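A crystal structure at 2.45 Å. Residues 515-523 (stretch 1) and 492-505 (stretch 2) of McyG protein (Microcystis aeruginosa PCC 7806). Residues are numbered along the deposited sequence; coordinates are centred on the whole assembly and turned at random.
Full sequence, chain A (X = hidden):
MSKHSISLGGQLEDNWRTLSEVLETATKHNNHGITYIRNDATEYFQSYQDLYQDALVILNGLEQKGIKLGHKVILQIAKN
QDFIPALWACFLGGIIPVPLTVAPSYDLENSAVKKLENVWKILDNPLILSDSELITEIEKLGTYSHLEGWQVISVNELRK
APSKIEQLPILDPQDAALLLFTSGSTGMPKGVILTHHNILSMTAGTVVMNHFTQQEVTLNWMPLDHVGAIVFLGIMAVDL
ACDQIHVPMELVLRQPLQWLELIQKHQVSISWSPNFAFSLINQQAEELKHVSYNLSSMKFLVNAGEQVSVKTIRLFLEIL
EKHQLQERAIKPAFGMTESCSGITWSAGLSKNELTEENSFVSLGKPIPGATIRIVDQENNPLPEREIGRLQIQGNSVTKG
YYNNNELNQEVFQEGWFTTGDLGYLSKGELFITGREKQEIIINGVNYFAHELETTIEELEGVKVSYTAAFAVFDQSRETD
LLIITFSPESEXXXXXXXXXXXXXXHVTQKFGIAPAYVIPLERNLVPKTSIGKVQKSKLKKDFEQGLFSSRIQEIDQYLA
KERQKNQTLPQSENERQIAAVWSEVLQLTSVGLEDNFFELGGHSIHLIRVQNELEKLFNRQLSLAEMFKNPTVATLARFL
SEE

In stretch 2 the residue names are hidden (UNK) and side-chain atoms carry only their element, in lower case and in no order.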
# COMPACT_ATOMS: atom_id res chain seq x y z
N PRO A 515 -6.93 28.30 -0.06
CA PRO A 515 -7.12 27.55 -1.30
C PRO A 515 -7.81 28.41 -2.36
O PRO A 515 -8.82 29.06 -2.07
CB PRO A 515 -8.04 26.39 -0.89
CG PRO A 515 -8.72 26.85 0.35
CD PRO A 515 -7.73 27.74 1.05
N ALA A 516 -7.25 28.43 -3.57
CA ALA A 516 -7.86 29.14 -4.69
C ALA A 516 -9.16 28.45 -5.11
O ALA A 516 -10.17 29.11 -5.35
CB ALA A 516 -6.90 29.23 -5.86
N TYR A 517 -9.13 27.12 -5.16
CA TYR A 517 -10.30 26.32 -5.50
C TYR A 517 -10.51 25.18 -4.51
O TYR A 517 -9.55 24.54 -4.08
CB TYR A 517 -10.19 25.75 -6.92
CG TYR A 517 -9.95 26.79 -8.00
CD1 TYR A 517 -11.02 27.50 -8.55
CD2 TYR A 517 -8.67 27.05 -8.47
CE1 TYR A 517 -10.81 28.45 -9.54
CE2 TYR A 517 -8.45 28.00 -9.46
CZ TYR A 517 -9.52 28.69 -9.99
OH TYR A 517 -9.31 29.63 -10.97
N VAL A 518 -11.77 24.94 -4.15
CA VAL A 518 -12.15 23.82 -3.30
C VAL A 518 -13.24 23.02 -4.01
O VAL A 518 -14.38 23.48 -4.12
CB VAL A 518 -12.63 24.27 -1.90
CG1 VAL A 518 -12.96 23.07 -1.03
CG2 VAL A 518 -11.58 25.14 -1.22
N ILE A 519 -12.88 21.83 -4.48
CA ILE A 519 -13.77 21.03 -5.33
C ILE A 519 -14.29 19.77 -4.63
O ILE A 519 -13.50 18.87 -4.31
CB ILE A 519 -13.08 20.63 -6.65
CG1 ILE A 519 -12.34 21.83 -7.26
CG2 ILE A 519 -14.10 20.05 -7.62
CD1 ILE A 519 -11.11 21.45 -8.06
N PRO A 520 -15.61 19.70 -4.40
CA PRO A 520 -16.26 18.49 -3.91
C PRO A 520 -16.23 17.39 -4.97
O PRO A 520 -16.33 17.69 -6.17
CB PRO A 520 -17.70 18.93 -3.65
CG PRO A 520 -17.64 20.42 -3.53
CD PRO A 520 -16.55 20.83 -4.47
N LEU A 521 -16.09 16.15 -4.53
CA LEU A 521 -16.03 15.02 -5.44
C LEU A 521 -16.82 13.81 -4.95
O LEU A 521 -16.88 13.54 -3.75
CB LEU A 521 -14.58 14.61 -5.71
CG LEU A 521 -13.91 15.23 -6.93
CD1 LEU A 521 -12.41 14.98 -6.89
CD2 LEU A 521 -14.52 14.68 -8.22
N GLU A 522 -17.44 13.11 -5.90
CA GLU A 522 -18.08 11.83 -5.62
C GLU A 522 -17.00 10.82 -5.25
O GLU A 522 -15.95 10.76 -5.89
CB GLU A 522 -18.92 11.34 -6.82
CG GLU A 522 -18.40 11.74 -8.20
CD GLU A 522 -18.79 13.16 -8.59
OE1 GLU A 522 -17.87 13.98 -8.83
OE2 GLU A 522 -20.00 13.47 -8.66
N ARG A 523 -17.28 10.04 -4.20
CA ARG A 523 -16.31 9.10 -3.62
C ARG A 523 -15.68 8.18 -4.67
O ARG A 523 -14.49 7.89 -4.59
CB ARG A 523 -16.97 8.26 -2.52
CG ARG A 523 -17.69 9.06 -1.45
CD ARG A 523 -18.19 8.20 -0.30
NE ARG A 523 -19.08 7.12 -0.74
CZ ARG A 523 -18.79 5.82 -0.66
NH1 ARG A 523 -17.64 5.41 -0.15
NH2 ARG A 523 -19.67 4.92 -1.09
N UNK A 492 -27.00 13.22 0.60
CA UNK A 492 -25.64 13.25 0.04
C UNK A 492 -25.36 14.60 -0.64
O UNK A 492 -26.07 15.58 -0.39
c UNK A 492 -25.40 12.07 -0.91
n UNK A 492 -24.78 10.68 -3.39
c UNK A 492 -26.37 11.98 -2.09
o UNK A 492 -26.93 10.06 -3.41
c UNK A 492 -26.05 10.82 -3.03
N UNK A 493 -24.33 14.65 -1.49
CA UNK A 493 -24.02 15.84 -2.29
C UNK A 493 -25.11 16.09 -3.35
O UNK A 493 -25.77 15.14 -3.78
c UNK A 493 -22.63 14.79 -5.24
c UNK A 493 -22.12 12.49 -5.68
c UNK A 493 -22.47 13.75 -6.14
c UNK A 493 -22.09 13.33 -3.43
c UNK A 493 -21.93 12.28 -4.32
c UNK A 493 -22.45 14.60 -3.88
c UNK A 493 -22.62 15.74 -2.91
N UNK A 494 -25.31 17.34 -3.77
CA UNK A 494 -24.49 18.49 -3.38
C UNK A 494 -25.10 19.31 -2.23
O UNK A 494 -25.57 20.43 -2.43
c UNK A 494 -24.20 19.38 -4.59
o UNK A 494 -21.10 17.73 -5.46
o UNK A 494 -21.35 19.64 -4.39
c UNK A 494 -21.80 18.72 -5.12
c UNK A 494 -23.23 18.79 -5.61
N UNK A 495 -25.08 18.72 -1.04
CA UNK A 495 -25.34 19.46 0.19
C UNK A 495 -24.01 19.99 0.73
O UNK A 495 -23.98 20.85 1.61
n UNK A 495 -28.15 18.91 4.27
c UNK A 495 -27.27 18.37 3.43
o UNK A 495 -26.93 17.19 3.50
c UNK A 495 -26.70 19.29 2.37
c UNK A 495 -26.02 18.55 1.23
N UNK A 496 -22.92 19.48 0.16
CA UNK A 496 -21.57 19.88 0.54
C UNK A 496 -21.09 21.14 -0.15
O UNK A 496 -19.98 21.19 -0.68
N UNK A 497 -21.94 22.17 -0.14
CA UNK A 497 -21.57 23.49 -0.65
C UNK A 497 -21.20 24.38 0.53
O UNK A 497 -20.32 25.24 0.43
c UNK A 497 -22.18 25.33 -2.27
c UNK A 497 -23.44 23.12 -2.34
c UNK A 497 -22.67 22.62 -3.55
c UNK A 497 -22.71 24.15 -1.46
N UNK A 498 -21.88 24.16 1.66
CA UNK A 498 -21.64 24.90 2.89
C UNK A 498 -20.23 24.64 3.42
O UNK A 498 -19.61 25.52 4.02
c UNK A 498 -25.07 24.22 4.62
c UNK A 498 -26.52 24.28 4.16
n UNK A 498 -27.05 25.68 4.10
c UNK A 498 -22.67 24.53 3.96
c UNK A 498 -24.12 24.78 3.57
N UNK A 499 -19.74 23.42 3.20
CA UNK A 499 -18.42 23.01 3.67
C UNK A 499 -17.27 23.61 2.86
O UNK A 499 -16.17 23.78 3.39
c UNK A 499 -18.62 20.79 2.47
c UNK A 499 -18.27 21.47 3.78
c UNK A 499 -19.12 20.92 4.91
N UNK A 500 -17.53 23.94 1.59
CA UNK A 500 -16.54 24.60 0.73
C UNK A 500 -16.05 25.90 1.38
O UNK A 500 -14.84 26.11 1.53
c UNK A 500 -17.47 23.62 -1.41
c UNK A 500 -17.12 24.91 -0.68
c UNK A 500 -16.14 25.74 -1.50
N UNK A 501 -17.00 26.74 1.79
CA UNK A 501 -16.71 27.98 2.49
C UNK A 501 -16.00 27.70 3.82
O UNK A 501 -15.04 28.37 4.18
c UNK A 501 -17.81 30.26 2.93
c UNK A 501 -19.09 30.96 3.36
c UNK A 501 -20.13 31.84 1.28
n UNK A 501 -21.11 31.79 0.39
c UNK A 501 -18.00 28.76 2.74
n UNK A 501 -20.12 30.99 2.31
n UNK A 501 -19.16 32.74 1.14
N UNK A 502 -16.48 26.67 4.52
CA UNK A 502 -15.93 26.26 5.81
C UNK A 502 -14.49 25.76 5.70
O UNK A 502 -13.70 25.93 6.63
c UNK A 502 -16.82 25.19 6.43
n UNK A 502 -20.68 24.68 8.43
c UNK A 502 -16.91 25.25 7.95
c UNK A 502 -18.18 24.58 8.46
c UNK A 502 -19.42 25.42 8.17
N UNK A 503 -14.16 25.15 4.56
CA UNK A 503 -12.80 24.66 4.30
C UNK A 503 -11.83 25.82 4.07
O UNK A 503 -10.76 25.87 4.68
c UNK A 503 -12.76 23.65 3.12
c UNK A 503 -13.44 22.34 3.52
c UNK A 503 -11.33 23.37 2.68
c UNK A 503 -13.85 21.46 2.36
N UNK A 504 -12.21 26.76 3.20
CA UNK A 504 -11.36 27.91 2.87
C UNK A 504 -10.96 28.72 4.10
O UNK A 504 -9.78 29.05 4.27
c UNK A 504 -11.80 30.69 0.16
c UNK A 504 -12.05 28.81 1.84
n UNK A 504 -12.88 30.10 -0.62
c UNK A 504 -11.08 29.69 1.06
c UNK A 504 -12.72 29.46 -1.78
n UNK A 504 -11.51 29.29 -2.30
n UNK A 504 -13.78 28.96 -2.41
N UNK A 505 -11.94 29.05 4.95
CA UNK A 505 -11.68 29.85 6.14
C UNK A 505 -10.81 29.12 7.16
O UNK A 505 -9.84 29.69 7.68
c UNK A 505 -12.99 30.32 6.79
o UNK A 505 -13.81 29.23 7.14

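Position 492 carries three carbons, the third bearing one oxygen and one nitrogen, and touches nothing on stretch 1. A terminal amide at this length is glutamine, Q492, preceded by a cis peptide bond. Position 493 has one carbon followed by a six-carbon ring with no heteroatom, which approaches the carboxylate of E522; this is F493, whose CE2 lies 3.5 Å from E522 OE2, the oxygen sitting oblique to the ring. The side chain is poorly ordered. At 494 three carbons end in two oxygens, one of them near the ring of P520. The residue is E494, with OE1 3.8 Å from P520 CB, and it too has high B factors.

Position 495 again shows three carbons ending in one oxygen and one nitrogen, exposed and out of reach of stretch 1: Q495. Position 496 has no side-chain atoms and is G496; its O lies 3.8 Å from P520 CG, so backbone rather than side chain meets the proline. Four carbons at 497, forked at the first with one arm two carbons long, give I497, which makes no contact with stretch 1. Position 498, four carbons in a row ending in nitrogen, is K498, exposed and out of reach.

Position 499 has one carbon carrying two others and, though buried, does not touch stretch 1: V499. At 500 one carbon again carries two, here packed against V518 and P520; this is V500, whose CG1 is 3.8 Å from V518 CB and whose CG2 is 3.8 Å from P520 CG. At 501, three carbons, a nitrogen and a carbon bearing two more nitrogens form a guanidinium; the CA-to-CB bond points away from stretch 1, and the side chain makes no contact with it: R501. Position 502 has four carbons ending in nitrogen, K502, exposed and out of reach of stretch 1. At 503 the CA-to-CB bond points toward the strand, and the forked four-carbon side chain abuts V518; it is I503, with CD1 3.9 Å from V518 CG1.

Position 504 repeats the guanidinium pattern, but its end reaches the backbone around P515: R504. R504 NH1 donates weak hydrogen bonds to P515 O (2.7 Å) and A516 O (3.3 Å), both near the guanidinium plane, while V518 CG2 lies over one face. Position 505, one carbon and one oxygen, is S505, its CA-to-CB bond pointing away.

The helix and strand run roughly antiparallel, at 142°, with axes 8.8 Å apart at closest approach. V518 and P520 point toward the helix and pack against V500, with I503 extending the apolar patch beside V518. R504 borders this patch, its aliphatic CG 3.8 Å from P515 CG and its NH1 engaging backbone carbonyls.

Stretch 2 (492-505) QFEQGIKVVRKIRS
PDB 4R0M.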